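Local coordinates for SAR-endolysin (Enterobacteria phage P1, PDB 1XJU), which hydrolyses host peptidoglycan as a signal-arrest-release endolysin, breaking down the cell wall once pinholin has permeabilised the membrane so that new phage can escape, at residues A[3-8]-A[147-152]; A[8-13]-A[51-56]; A[58-63]-A[83-88]; A[110-113]-A[119-122]; A[127-132]-A[138-143]. One frame throughout, in Å; residues are numbered along the deposited sequence.

Contact 1 (A[3-8]-A[147-152])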
# COMPACT_ATOMS: atom_id res chain seq x y z
N ASN A 3 10.33 -8.97 -3.73
CA ASN A 3 11.58 -9.49 -3.27
C ASN A 3 11.58 -9.75 -1.76
O ASN A 3 10.59 -9.51 -1.07
CB ASN A 3 12.75 -8.63 -3.76
CG ASN A 3 12.79 -7.26 -3.14
OD1 ASN A 3 12.11 -6.94 -2.14
ND2 ASN A 3 13.66 -6.41 -3.74
N GLN A 4 12.68 -10.30 -1.23
CA GLN A 4 12.73 -10.66 0.16
C GLN A 4 12.48 -9.50 1.07
O GLN A 4 11.81 -9.64 2.08
CB GLN A 4 14.08 -11.32 0.50
CG GLN A 4 14.28 -12.60 -0.20
CD GLN A 4 13.30 -13.59 0.29
OE1 GLN A 4 13.27 -13.92 1.50
NE2 GLN A 4 12.41 -14.04 -0.61
N ALA A 5 13.07 -8.36 0.75
CA ALA A 5 12.91 -7.19 1.60
C ALA A 5 11.44 -6.76 1.61
O ALA A 5 10.91 -6.37 2.65
CB ALA A 5 13.79 -6.04 1.06
N GLY A 6 10.78 -6.76 0.46
CA GLY A 6 9.37 -6.41 0.41
C GLY A 6 8.51 -7.37 1.21
O GLY A 6 7.57 -6.98 1.87
N LEU A 7 8.84 -8.65 1.10
CA LEU A 7 8.13 -9.68 1.83
C LEU A 7 8.32 -9.58 3.32
O LEU A 7 7.38 -9.88 4.06
CB LEU A 7 8.43 -11.07 1.28
CG LEU A 7 7.91 -11.37 -0.14
CD1 LEU A 7 8.40 -12.72 -0.64
CD2 LEU A 7 6.39 -11.28 -0.21
N GLU A 8 9.46 -9.07 3.81
CA GLU A 8 9.59 -8.77 5.23
C GLU A 8 8.63 -7.69 5.67
O GLU A 8 8.11 -7.77 6.76
CB GLU A 8 11.00 -8.32 5.62
CG GLU A 8 12.04 -9.44 5.54
CD GLU A 8 13.42 -9.03 5.99
OE1 GLU A 8 13.68 -7.83 6.31
OE2 GLU A 8 14.29 -9.89 6.00
N ARG A 147 9.61 3.38 1.78
CA ARG A 147 10.34 4.39 1.02
C ARG A 147 11.82 4.10 0.99
O ARG A 147 12.44 4.22 -0.06
CB ARG A 147 10.04 5.77 1.56
CG ARG A 147 10.92 6.89 1.03
CD ARG A 147 10.70 8.21 1.71
NE ARG A 147 11.29 8.18 3.06
CZ ARG A 147 11.01 9.06 4.04
NH1 ARG A 147 11.55 8.87 5.24
NH2 ARG A 147 10.18 10.08 3.86
N GLN A 148 12.39 3.71 2.10
CA GLN A 148 13.82 3.42 2.10
C GLN A 148 14.15 2.22 1.25
O GLN A 148 15.20 2.25 0.56
CB GLN A 148 14.31 3.30 3.51
CG GLN A 148 14.22 4.66 4.27
CD GLN A 148 14.71 5.94 3.46
OE1 GLN A 148 13.90 6.80 3.08
NE2 GLN A 148 16.03 6.02 3.19
N LEU A 149 13.32 1.19 1.28
CA LEU A 149 13.52 0.09 0.35
C LEU A 149 13.43 0.57 -1.10
O LEU A 149 14.31 0.29 -1.92
CB LEU A 149 12.50 -1.02 0.59
CG LEU A 149 12.50 -2.12 -0.45
CD1 LEU A 149 13.86 -2.83 -0.53
CD2 LEU A 149 11.40 -3.15 -0.12
N CYS A 150 12.37 1.32 -1.39
CA CYS A 150 12.07 1.80 -2.72
C CYS A 150 13.26 2.55 -3.32
O CYS A 150 13.57 2.38 -4.50
CB CYS A 150 10.84 2.70 -2.55
SG CYS A 150 9.93 3.20 -4.02
N LEU A 151 13.91 3.38 -2.52
CA LEU A 151 14.99 4.25 -2.99
C LEU A 151 16.30 3.52 -3.11
O LEU A 151 17.26 4.09 -3.68
CB LEU A 151 15.19 5.40 -2.02
CG LEU A 151 14.06 6.42 -1.95
CD1 LEU A 151 14.24 7.34 -0.76
CD2 LEU A 151 14.03 7.17 -3.24
N THR A 152 16.42 2.31 -2.59
CA THR A 152 17.72 1.62 -2.58
C THR A 152 18.12 1.24 -4.00
O THR A 152 17.42 0.50 -4.70
CB THR A 152 17.62 0.38 -1.72
OG1 THR A 152 17.33 0.77 -0.35
CG2 THR A 152 18.92 -0.43 -1.68

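Contact 2 (A[8-13]-A[51-56])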
# COMPACT_ATOMS: atom_id res chain seq x y z
N GLU A 8 9.46 -9.07 3.81
CA GLU A 8 9.59 -8.77 5.23
C GLU A 8 8.63 -7.69 5.67
O GLU A 8 8.11 -7.77 6.76
CB GLU A 8 11.00 -8.32 5.62
CG GLU A 8 12.04 -9.44 5.54
CD GLU A 8 13.42 -9.03 5.99
OE1 GLU A 8 13.68 -7.83 6.31
OE2 GLU A 8 14.29 -9.89 6.00
N LEU A 9 8.41 -6.67 4.83
CA LEU A 9 7.52 -5.61 5.17
C LEU A 9 6.07 -6.10 5.17
O LEU A 9 5.28 -5.64 5.98
CB LEU A 9 7.67 -4.41 4.22
CG LEU A 9 9.05 -3.77 4.28
CD1 LEU A 9 9.15 -2.68 3.26
CD2 LEU A 9 9.42 -3.28 5.65
N ILE A 10 5.73 -6.92 4.19
CA ILE A 10 4.35 -7.45 4.12
C ILE A 10 4.05 -8.42 5.27
O ILE A 10 2.96 -8.42 5.84
CB ILE A 10 4.10 -8.09 2.76
CG1 ILE A 10 4.06 -7.01 1.67
CG2 ILE A 10 2.83 -8.95 2.76
CD1 ILE A 10 4.12 -7.54 0.24
N GLY A 11 5.04 -9.22 5.63
CA GLY A 11 4.84 -10.15 6.70
C GLY A 11 3.91 -11.28 6.33
O GLY A 11 3.77 -11.65 5.20
N ASN A 12 3.22 -11.82 7.34
CA ASN A 12 2.40 -13.00 7.15
C ASN A 12 1.12 -12.84 7.92
O ASN A 12 0.94 -11.92 8.70
CB ASN A 12 3.19 -14.28 7.51
CG ASN A 12 3.73 -14.25 8.90
OD1 ASN A 12 2.98 -14.02 9.84
ND2 ASN A 12 5.04 -14.51 9.06
N ALA A 13 0.21 -13.77 7.69
CA ALA A 13 -1.14 -13.64 8.25
C ALA A 13 -1.11 -13.70 9.76
O ALA A 13 -1.84 -12.99 10.46
CB ALA A 13 -2.02 -14.70 7.70
N ALA A 51 -6.03 -17.71 4.26
CA ALA A 51 -6.26 -18.41 3.03
C ALA A 51 -6.05 -17.47 1.83
O ALA A 51 -5.64 -17.94 0.77
CB ALA A 51 -7.67 -18.94 3.01
N ASP A 52 -6.39 -16.20 2.00
CA ASP A 52 -6.32 -15.24 0.90
C ASP A 52 -5.04 -14.45 0.83
O ASP A 52 -4.90 -13.59 -0.06
CB ASP A 52 -7.51 -14.32 1.01
CG ASP A 52 -8.80 -15.06 0.68
OD1 ASP A 52 -9.87 -14.47 0.83
OD2 ASP A 52 -8.78 -16.20 0.19
N TRP A 53 -4.10 -14.72 1.68
CA TRP A 53 -2.93 -13.86 1.84
C TRP A 53 -2.14 -13.77 0.52
O TRP A 53 -1.86 -12.67 0.03
CB TRP A 53 -2.06 -14.42 2.95
CG TRP A 53 -0.96 -13.51 3.38
CD1 TRP A 53 0.34 -13.45 2.97
CD2 TRP A 53 -1.11 -12.46 4.33
NE1 TRP A 53 1.01 -12.43 3.60
CE2 TRP A 53 0.16 -11.82 4.47
CE3 TRP A 53 -2.17 -12.01 5.14
CZ2 TRP A 53 0.37 -10.78 5.37
CZ3 TRP A 53 -1.95 -11.01 6.03
CH2 TRP A 53 -0.69 -10.37 6.13
N GLU A 54 -1.79 -14.93 -0.05
CA GLU A 54 -1.02 -14.94 -1.30
C GLU A 54 -1.77 -14.35 -2.45
O GLU A 54 -1.18 -13.64 -3.28
CB GLU A 54 -0.55 -16.36 -1.63
CG GLU A 54 0.50 -16.81 -0.67
CD GLU A 54 1.75 -15.94 -0.80
OE1 GLU A 54 2.06 -15.50 -1.93
OE2 GLU A 54 2.33 -15.67 0.21
N LYS A 55 -3.07 -14.62 -2.53
CA LYS A 55 -3.91 -14.02 -3.55
C LYS A 55 -3.85 -12.51 -3.42
O LYS A 55 -3.78 -11.79 -4.45
CB LYS A 55 -5.37 -14.53 -3.39
CG LYS A 55 -6.49 -13.75 -4.17
CD LYS A 55 -7.95 -13.94 -3.61
CE LYS A 55 -9.03 -13.26 -4.49
NZ LYS A 55 -9.55 -14.12 -5.59
N ASN A 56 -3.86 -12.02 -2.20
CA ASN A 56 -3.85 -10.58 -2.01
C ASN A 56 -2.51 -9.97 -2.38
O ASN A 56 -2.47 -8.85 -2.90
CB ASN A 56 -4.31 -10.20 -0.61
CG ASN A 56 -5.82 -10.27 -0.46
OD1 ASN A 56 -6.56 -9.88 -1.36
ND2 ASN A 56 -6.29 -10.69 0.72
O HOH W 1 3.71 -13.35 2.68

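Contact 3 (A[58-63]-A[83-88])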
# COMPACT_ATOMS: atom_id res chain seq x y z
N LEU A 58 -0.74 -11.15 -4.87
CA LEU A 58 -0.88 -11.13 -6.32
C LEU A 58 -1.67 -9.98 -6.80
O LEU A 58 -1.27 -9.36 -7.80
CB LEU A 58 -1.50 -12.46 -6.82
CG LEU A 58 -1.54 -12.66 -8.35
CD1 LEU A 58 -0.14 -12.64 -8.91
CD2 LEU A 58 -2.20 -13.98 -8.70
N ILE A 59 -2.77 -9.67 -6.15
CA ILE A 59 -3.59 -8.58 -6.50
C ILE A 59 -2.86 -7.25 -6.34
O ILE A 59 -2.97 -6.35 -7.19
CB ILE A 59 -4.93 -8.57 -5.69
CG1 ILE A 59 -5.83 -9.71 -6.12
CG2 ILE A 59 -5.68 -7.30 -5.89
CD1 ILE A 59 -6.97 -9.97 -5.18
N ALA A 60 -2.06 -7.13 -5.30
CA ALA A 60 -1.22 -5.96 -5.11
C ALA A 60 -0.21 -5.80 -6.21
O ALA A 60 -0.02 -4.70 -6.75
CB ALA A 60 -0.57 -6.03 -3.73
N GLU A 61 0.47 -6.86 -6.59
CA GLU A 61 1.43 -6.82 -7.69
C GLU A 61 0.73 -6.42 -8.95
O GLU A 61 1.28 -5.63 -9.74
CB GLU A 61 2.14 -8.18 -7.85
CG GLU A 61 3.06 -8.50 -6.73
CD GLU A 61 4.12 -9.55 -6.99
OE1 GLU A 61 4.78 -9.94 -6.01
OE2 GLU A 61 4.39 -9.90 -8.16
N ARG A 62 -0.47 -6.96 -9.19
CA ARG A 62 -1.23 -6.60 -10.39
C ARG A 62 -1.61 -5.13 -10.39
O ARG A 62 -1.54 -4.48 -11.46
CB ARG A 62 -2.47 -7.47 -10.53
CG ARG A 62 -3.21 -7.18 -11.78
CD ARG A 62 -4.24 -8.25 -12.15
NE ARG A 62 -4.69 -7.99 -13.54
CZ ARG A 62 -5.53 -7.05 -13.89
NH1 ARG A 62 -5.79 -6.87 -15.18
NH2 ARG A 62 -6.15 -6.30 -12.99
N CYS A 63 -1.98 -4.60 -9.25
CA CYS A 63 -2.23 -3.18 -9.13
C CYS A 63 -1.03 -2.37 -9.62
O CYS A 63 -1.15 -1.42 -10.43
CB CYS A 63 -2.49 -2.86 -7.66
SG CYS A 63 -2.51 -1.06 -7.30
N SER A 83 3.97 -3.72 -1.43
CA SER A 83 3.68 -3.66 0.01
C SER A 83 2.64 -2.59 0.29
O SER A 83 1.67 -2.85 1.01
CB SER A 83 4.98 -3.38 0.75
OG SER A 83 4.74 -3.12 2.14
N ALA A 84 2.80 -1.38 -0.26
CA ALA A 84 1.85 -0.31 -0.02
C ALA A 84 0.48 -0.69 -0.57
O ALA A 84 -0.55 -0.43 0.10
CB ALA A 84 2.36 0.98 -0.65
N ALA A 85 0.42 -1.26 -1.75
CA ALA A 85 -0.84 -1.65 -2.36
C ALA A 85 -1.51 -2.76 -1.53
O ALA A 85 -2.73 -2.78 -1.40
CB ALA A 85 -0.65 -2.07 -3.79
N PHE A 86 -0.75 -3.69 -1.00
CA PHE A 86 -1.28 -4.76 -0.17
C PHE A 86 -1.95 -4.15 1.05
O PHE A 86 -3.04 -4.56 1.47
CB PHE A 86 -0.17 -5.70 0.24
CG PHE A 86 -0.59 -6.81 1.15
CD1 PHE A 86 -0.53 -6.67 2.50
CD2 PHE A 86 -1.05 -8.02 0.62
CE1 PHE A 86 -0.92 -7.69 3.36
CE2 PHE A 86 -1.40 -9.07 1.47
CZ PHE A 86 -1.34 -8.88 2.85
N ASN A 87 -1.29 -3.19 1.68
CA ASN A 87 -1.73 -2.63 2.96
C ASN A 87 -2.85 -1.64 2.77
O ASN A 87 -3.74 -1.57 3.63
CB ASN A 87 -0.49 -1.97 3.59
CG ASN A 87 -0.56 -1.67 5.04
OD1 ASN A 87 0.12 -0.69 5.46
ND2 ASN A 87 -1.18 -2.58 5.87
N MET A 88 -2.83 -0.85 1.68
CA MET A 88 -3.73 0.29 1.51
C MET A 88 -4.77 0.11 0.42
O MET A 88 -5.79 0.81 0.45
CB MET A 88 -2.92 1.55 1.19
CG MET A 88 -1.86 1.87 2.24
SD MET A 88 -2.48 1.98 3.93
CE MET A 88 -3.13 3.66 3.87

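Contact 4 (A[110-113]-A[119-122]). With SO4 (sulfate ion), chain D.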
# COMPACT_ATOMS: atom_id res chain seq x y z
N HIS A 110 0.91 8.26 -8.10
CA HIS A 110 0.52 7.74 -9.39
C HIS A 110 1.07 8.58 -10.55
O HIS A 110 1.53 8.02 -11.56
CB HIS A 110 -1.01 7.60 -9.46
CG HIS A 110 -1.52 6.99 -10.73
ND1 HIS A 110 -1.87 7.74 -11.84
CD2 HIS A 110 -1.76 5.70 -11.07
CE1 HIS A 110 -2.32 6.91 -12.78
NE2 HIS A 110 -2.21 5.67 -12.37
N LYS A 111 1.00 9.87 -10.40
CA LYS A 111 1.55 10.77 -11.42
C LYS A 111 3.01 10.43 -11.70
O LYS A 111 3.43 10.34 -12.85
CB LYS A 111 1.41 12.21 -10.97
CG LYS A 111 0.02 12.73 -11.13
CD LYS A 111 -0.04 14.20 -10.85
CE LYS A 111 -1.47 14.72 -10.89
NZ LYS A 111 -2.08 14.66 -12.21
N TRP A 112 3.81 10.32 -10.64
CA TRP A 112 5.21 10.05 -10.83
C TRP A 112 5.49 8.67 -11.35
O TRP A 112 6.38 8.49 -12.18
CB TRP A 112 5.99 10.34 -9.55
CG TRP A 112 6.05 11.78 -9.18
CD1 TRP A 112 5.64 12.32 -8.03
CD2 TRP A 112 6.60 12.85 -9.95
NE1 TRP A 112 5.91 13.68 -8.01
CE2 TRP A 112 6.52 14.02 -9.18
CE3 TRP A 112 7.21 12.94 -11.20
CZ2 TRP A 112 6.93 15.26 -9.66
CZ3 TRP A 112 7.67 14.19 -11.65
CH2 TRP A 112 7.53 15.30 -10.87
N ALA A 113 4.73 7.67 -10.89
CA ALA A 113 4.90 6.32 -11.43
C ALA A 113 4.63 6.30 -12.94
O ALA A 113 5.36 5.66 -13.69
CB ALA A 113 3.93 5.38 -10.73
N VAL A 119 12.21 7.76 -8.01
CA VAL A 119 12.57 8.47 -6.80
C VAL A 119 11.41 9.34 -6.30
O VAL A 119 11.05 9.29 -5.12
CB VAL A 119 13.87 9.31 -6.96
CG1 VAL A 119 14.05 10.24 -5.79
CG2 VAL A 119 15.03 8.38 -7.11
N ASN A 120 10.84 10.11 -7.19
CA ASN A 120 9.76 10.98 -6.77
C ASN A 120 8.55 10.15 -6.27
O ASN A 120 7.87 10.52 -5.29
CB ASN A 120 9.30 11.90 -7.89
CG ASN A 120 10.36 12.88 -8.33
OD1 ASN A 120 11.30 13.17 -7.55
ND2 ASN A 120 10.17 13.49 -9.52
N MET A 121 8.26 9.08 -6.98
CA MET A 121 7.21 8.12 -6.58
C MET A 121 7.47 7.63 -5.14
O MET A 121 6.61 7.71 -4.25
CB MET A 121 7.13 7.00 -7.58
CG MET A 121 6.08 5.95 -7.22
SD MET A 121 6.30 4.44 -8.20
CE MET A 121 7.81 3.75 -7.46
N CYS A 122 8.65 7.09 -4.91
CA CYS A 122 9.03 6.58 -3.60
C CYS A 122 8.86 7.62 -2.53
O CYS A 122 8.40 7.31 -1.38
CB CYS A 122 10.52 6.16 -3.61
SG CYS A 122 10.99 4.79 -4.72
S SO4 D . -5.37 16.09 -11.29
O1 SO4 D . -6.47 16.82 -11.83
O2 SO4 D . -5.78 14.70 -11.03
O3 SO4 D . -4.87 16.75 -10.09
O4 SO4 D . -4.29 16.22 -12.26

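Contact 5 (A[127-132]-A[138-143])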
# COMPACT_ATOMS: atom_id res chain seq x y z
N ASP A 127 2.65 9.78 1.85
CA ASP A 127 1.38 10.48 1.66
C ASP A 127 0.21 9.60 2.08
O ASP A 127 -0.95 10.09 2.07
CB ASP A 127 1.11 10.87 0.20
CG ASP A 127 2.07 11.87 -0.34
OD1 ASP A 127 2.83 12.49 0.48
OD2 ASP A 127 2.01 12.13 -1.54
N PHE A 128 0.44 8.33 2.42
CA PHE A 128 -0.67 7.41 2.69
C PHE A 128 -0.59 6.86 4.10
O PHE A 128 -0.12 5.74 4.31
CB PHE A 128 -0.69 6.29 1.64
CG PHE A 128 -0.79 6.83 0.24
CD1 PHE A 128 0.37 7.16 -0.46
CD2 PHE A 128 -2.01 7.19 -0.30
CE1 PHE A 128 0.26 7.83 -1.67
CE2 PHE A 128 -2.11 7.81 -1.49
CZ PHE A 128 -0.97 8.14 -2.17
N VAL A 129 -1.00 7.65 5.07
CA VAL A 129 -0.85 7.31 6.46
C VAL A 129 -2.15 7.37 7.23
O VAL A 129 -2.13 7.31 8.47
CB VAL A 129 0.26 8.19 7.14
CG1 VAL A 129 1.58 7.94 6.46
CG2 VAL A 129 -0.14 9.66 7.13
N ASN A 130 -3.27 7.41 6.51
CA ASN A 130 -4.60 7.54 7.11
C ASN A 130 -5.39 6.25 6.98
O ASN A 130 -5.25 5.51 6.00
CB ASN A 130 -5.41 8.61 6.40
CG ASN A 130 -4.99 10.02 6.72
OD1 ASN A 130 -4.10 10.26 7.53
ND2 ASN A 130 -5.63 10.96 6.03
N SER A 131 -6.24 6.00 7.98
CA SER A 131 -7.29 4.98 7.84
C SER A 131 -8.59 5.60 8.20
O SER A 131 -8.70 6.16 9.28
CB SER A 131 -7.02 3.79 8.75
OG SER A 131 -8.08 2.81 8.66
N ASN A 132 -9.55 5.49 7.31
CA ASN A 132 -10.84 6.12 7.48
C ASN A 132 -10.66 7.60 7.80
O ASN A 132 -11.40 8.15 8.60
CB ASN A 132 -11.67 5.41 8.56
CG ASN A 132 -13.14 5.79 8.50
OD1 ASN A 132 -13.69 5.92 7.40
ND2 ASN A 132 -13.75 5.97 9.66
N GLY A 138 1.48 4.18 13.09
CA GLY A 138 1.94 2.93 12.52
C GLY A 138 1.98 2.92 11.01
O GLY A 138 2.83 2.21 10.44
N LEU A 139 1.07 3.64 10.38
CA LEU A 139 1.12 3.74 8.92
C LEU A 139 2.26 4.63 8.45
O LEU A 139 2.94 4.34 7.45
CB LEU A 139 -0.19 4.19 8.31
CG LEU A 139 -1.35 3.19 8.46
CD1 LEU A 139 -2.60 3.90 7.91
CD2 LEU A 139 -1.07 1.86 7.75
N LYS A 140 2.56 5.70 9.16
CA LYS A 140 3.70 6.54 8.82
C LYS A 140 5.00 5.76 8.88
O LYS A 140 5.85 5.85 7.96
CB LYS A 140 3.76 7.73 9.77
CG LYS A 140 4.77 8.71 9.30
CD LYS A 140 4.94 9.86 10.26
CE LYS A 140 5.50 9.43 11.60
NZ LYS A 140 5.97 10.66 12.41
N ILE A 141 5.21 4.96 9.91
CA ILE A 141 6.39 4.18 10.03
C ILE A 141 6.55 3.21 8.86
O ILE A 141 7.64 3.06 8.26
CB ILE A 141 6.36 3.40 11.36
CG1 ILE A 141 6.56 4.32 12.54
CG2 ILE A 141 7.47 2.40 11.36
CD1 ILE A 141 6.32 3.59 13.87
N ARG A 142 5.47 2.51 8.55
CA ARG A 142 5.41 1.56 7.44
C ARG A 142 5.79 2.25 6.16
O ARG A 142 6.59 1.68 5.40
CB ARG A 142 4.01 0.97 7.41
CG ARG A 142 3.72 0.05 6.28
CD ARG A 142 4.65 -1.13 6.20
NE ARG A 142 4.17 -2.08 5.14
CZ ARG A 142 3.31 -3.09 5.30
NH1 ARG A 142 2.94 -3.45 6.54
NH2 ARG A 142 2.92 -3.85 4.28
N ARG A 143 5.16 3.37 5.86
CA ARG A 143 5.46 4.09 4.61
C ARG A 143 6.92 4.49 4.52
O ARG A 143 7.53 4.45 3.44
CB ARG A 143 4.58 5.30 4.46
CG ARG A 143 3.09 5.01 4.26
CD ARG A 143 2.69 4.28 3.02
NE ARG A 143 2.71 2.85 3.14
CZ ARG A 143 1.72 2.15 3.70
NH1 ARG A 143 1.77 0.85 3.69
NH2 ARG A 143 0.71 2.78 4.29

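Contact 1 (A[3-8]-A[147-152])
The flat group on this seam is the carboxamide of Asn3: its oxygen accepts a hydrogen bond from the backbone N-H of Gly6 and has the CD2 methyl of Leu149 loosely beside it, with Asn3 OD1 and Leu149 CD2 4.4 Å apart. The bond is short and straight, 2.9 Å from Gly6 N to Asn3 OD1, and the donor comes in almost in line with the C=O bond (167°). Asn3 is therefore the N-cap of helix 4-10. Its other end, ND2, is bonded to Asn76 OD1.

Across from the cap stands Leu149 of helix 137-151, the only residue of 147-152 that touches 3-8. Its CG lies opposite the backbone N (chi1 172°), and this sends the forked end out to the first turn of helix 4-10. CD1 meets the Ala5 methyl, with CD1 and CB 3.6 Å apart; CD2 rests on the bare backbone of Gly6, 3.7 Å from Gly6 N. Helix 75-88 serves both sides, because Asn76 also gives its ND2 to Thr152 O. A disulfide from Cys150 to Cys122 makes the tie to helix 118-123.

The chemistry is thus an apolar fork of two methyls laid against a capped helix start: the Gly6 N-H is already spent on Asn3 OD1, and the methyl beside it buries no unmet donor.

Contact 2 (A[8-13]-A[51-56])
Trp53 meets the turn at residues 10-13 with one face and one edge of its indole, and the two surfaces are packed very differently. The tight part is the face. The peptide running from Asn12 into Ala13 is laid on it: Ala13 N sits over the middle of the ring system, 3.6 Å above its plane, and Asn12 C is displaced toward the rim, 3.4 Å from Trp53 CZ2. Ala13 then brings its methyl against the six-membered ring, with CB and Trp53 CE3 3.7 Å apart. At the edge, Ile10 O lies in the ring plane, 3.5 Å from Trp53 CZ2, and the CG2 branch of Ile10 brushes past more loosely.

The pyrrole side is the slack one. NE1 comes within 3.3 Å of Gly11 O, but its N-H is aimed well aside (128°) and the bond is weak. A water in the ring plane takes part too: it donates to Gly11 O and accepts, weakly, from Trp53 NE1. Gly11 can offer its carbonyl here because the chain leaves helix 4-10 at this residue with a positive phi of 71°. Outside, the bond to Asn12 CB leads away from the indole, and Asn12 OD1 caps the next helix at Gly15 N.

That helix, 13-18, holds Glu14, inferred to be an active-site residue, and Cys16, disulfide-bonded to Cys23 in this inactive form. The indole N-H is shared between two bent, weak partners, so dispersion over the face, rather than polar bonding, probably does most to seat the turn.

Contact 3 (A[58-63]-A[83-88])
Ala60 and Phe86 meet where two helices of the phage lysozyme fold cross: 46-67 and 75-88 pass with their local axes 8.1 Å apart at an angle of 119°, and small residues make the approach possible. The Ala60 methyl is the central contact point of the first helix. It presses on the backbone of the second, 3.6 Å from Phe86 N, and Ala85 CB closes in beside it.

Phe86 can be followed outward from this point. Its CB touches the Ala60 methyl, CB to CB 4.0 Å. From there CG is set opposite the backbone N (chi1 178°), and the ring is carried past Ala60 along helix 46-67. Its CE2 edge reaches the CB of Asn56. Ile57 touches the ring from the same helix, and Pro24, from the loop just after Cys23, packs on it as well. At the tip, CZ comes to the six-membered ring of Trp53 at CZ2; the two aromatic rings meet edge-to-face.

All four touching residues are buried; Ser83 and Asn87 bond to helix 137-151, and Asn87 ND2 also to Cys23 O. One turn beyond Ala60, Cys63 SG, already in its disulfide with Cys90, lies 4.1 Å from Ala85 CB.

Contact 4 (A[110-113]-A[119-122])
Asn120 covers one face of Trp112 with two atoms, its CB and its amide nitrogen. CB makes a CH-pi contact with the five-membered ring, 3.5 Å from the centroid of that ring of Trp112 and only 9° off its normal. Farther out, ND2 hangs over the six-membered ring, 3.4 Å from Trp112 CZ3 and offset toward the rim. The amide does not lie flat on the indole: the two planes stand 64° apart, so the nitrogen end dips toward the ring.

Behind this layer the contact is apolar. Trp112 CB meets Met121 CB at 4.0 Å. The sulfur of Met121 bears on the methyl of Ala113, SD to CB 3.6 Å; CG opposite the backbone N brings SD there, and the bend at chi3 (72°) turns the end of the chain off toward the core. Lys111 points the other way and donates from NZ to O4 of a sulfate, probably from the crystallisation liquor, at 2.7 Å; Glu106 is its salt-bridge partner.

Helices 108-114 and 118-123 thus pair across a short connection. Met121 continues inward to Ala77 and Met81 of helix 75-88, the Cys122-Cys150 disulfide ties the second helix to helix 137-151, and His124 meets the Trp112 ring.

Contact 5 (A[127-132]-A[138-143])
A short beta-hairpin, strands 130-131 and 134-135, runs straight into helix 137-151, and here the chain leading into the hairpin folds back on the first turns of that helix. Val129 and Leu139 are nearest in backbone terms. Leu139 sets its CD1 methyl against the chain at the start of the strand, 3.5 Å from Val129 O and 3.6 Å from Asn130 O, while Val129 packs on the helix backbone itself: its CG1 is only 3.5 Å from Lys140 CA, tighter than carbons usually come. Val129 CG1 also reaches the CG of Arg143.

Arg143 makes the polar link. Two bends, at chi2 (-64°) and chi3 (88°), wrap its chain round the carbonyl of Phe128: CG lies 3.3 Å from Phe128 O, and NH2 returns to donate to that same oxygen at 3.1 Å. The bond is straight (N-H...O 158°), and the oxygen sits at the edge of the guanidinium, in its plane. Two further partners hold the group: NE forms a salt bridge with Glu146 OE2, and NH1 bonds to Asn87 OD1 of helix 75-88.

With all three guanidinium nitrogens engaged, the group can hardly rotate. Glu146 bridges Arg142 and Arg143 and probably offsets part of their charge, letting a buried arginine take up the carbonyl of Phe128, a loop residue.

Contact 3 is the most central, wholly buried and made of alanine methyls, a cysteine sulfur and the CB and backbone N of Phe86; contact 2 is also largely buried but adds a water and a weak indole bond. Contacts 1, 4 and 5 are only partly buried: methyls on a capped helix start, an amide on an indole, and an arginine-carbonyl bond. Helix 4-10 serves contacts 1 and 2, helix 46-67 contacts 2 and 3, and helix 137-151 contacts 1 and 5. The joins differ too: a disulfide, Cys122 to Cys150, links contacts 4 and 1, whereas contacts 3 and 5 meet through Ser83 and Arg142. Contacts 2 and 4 stand apart, about 24 Å between centres.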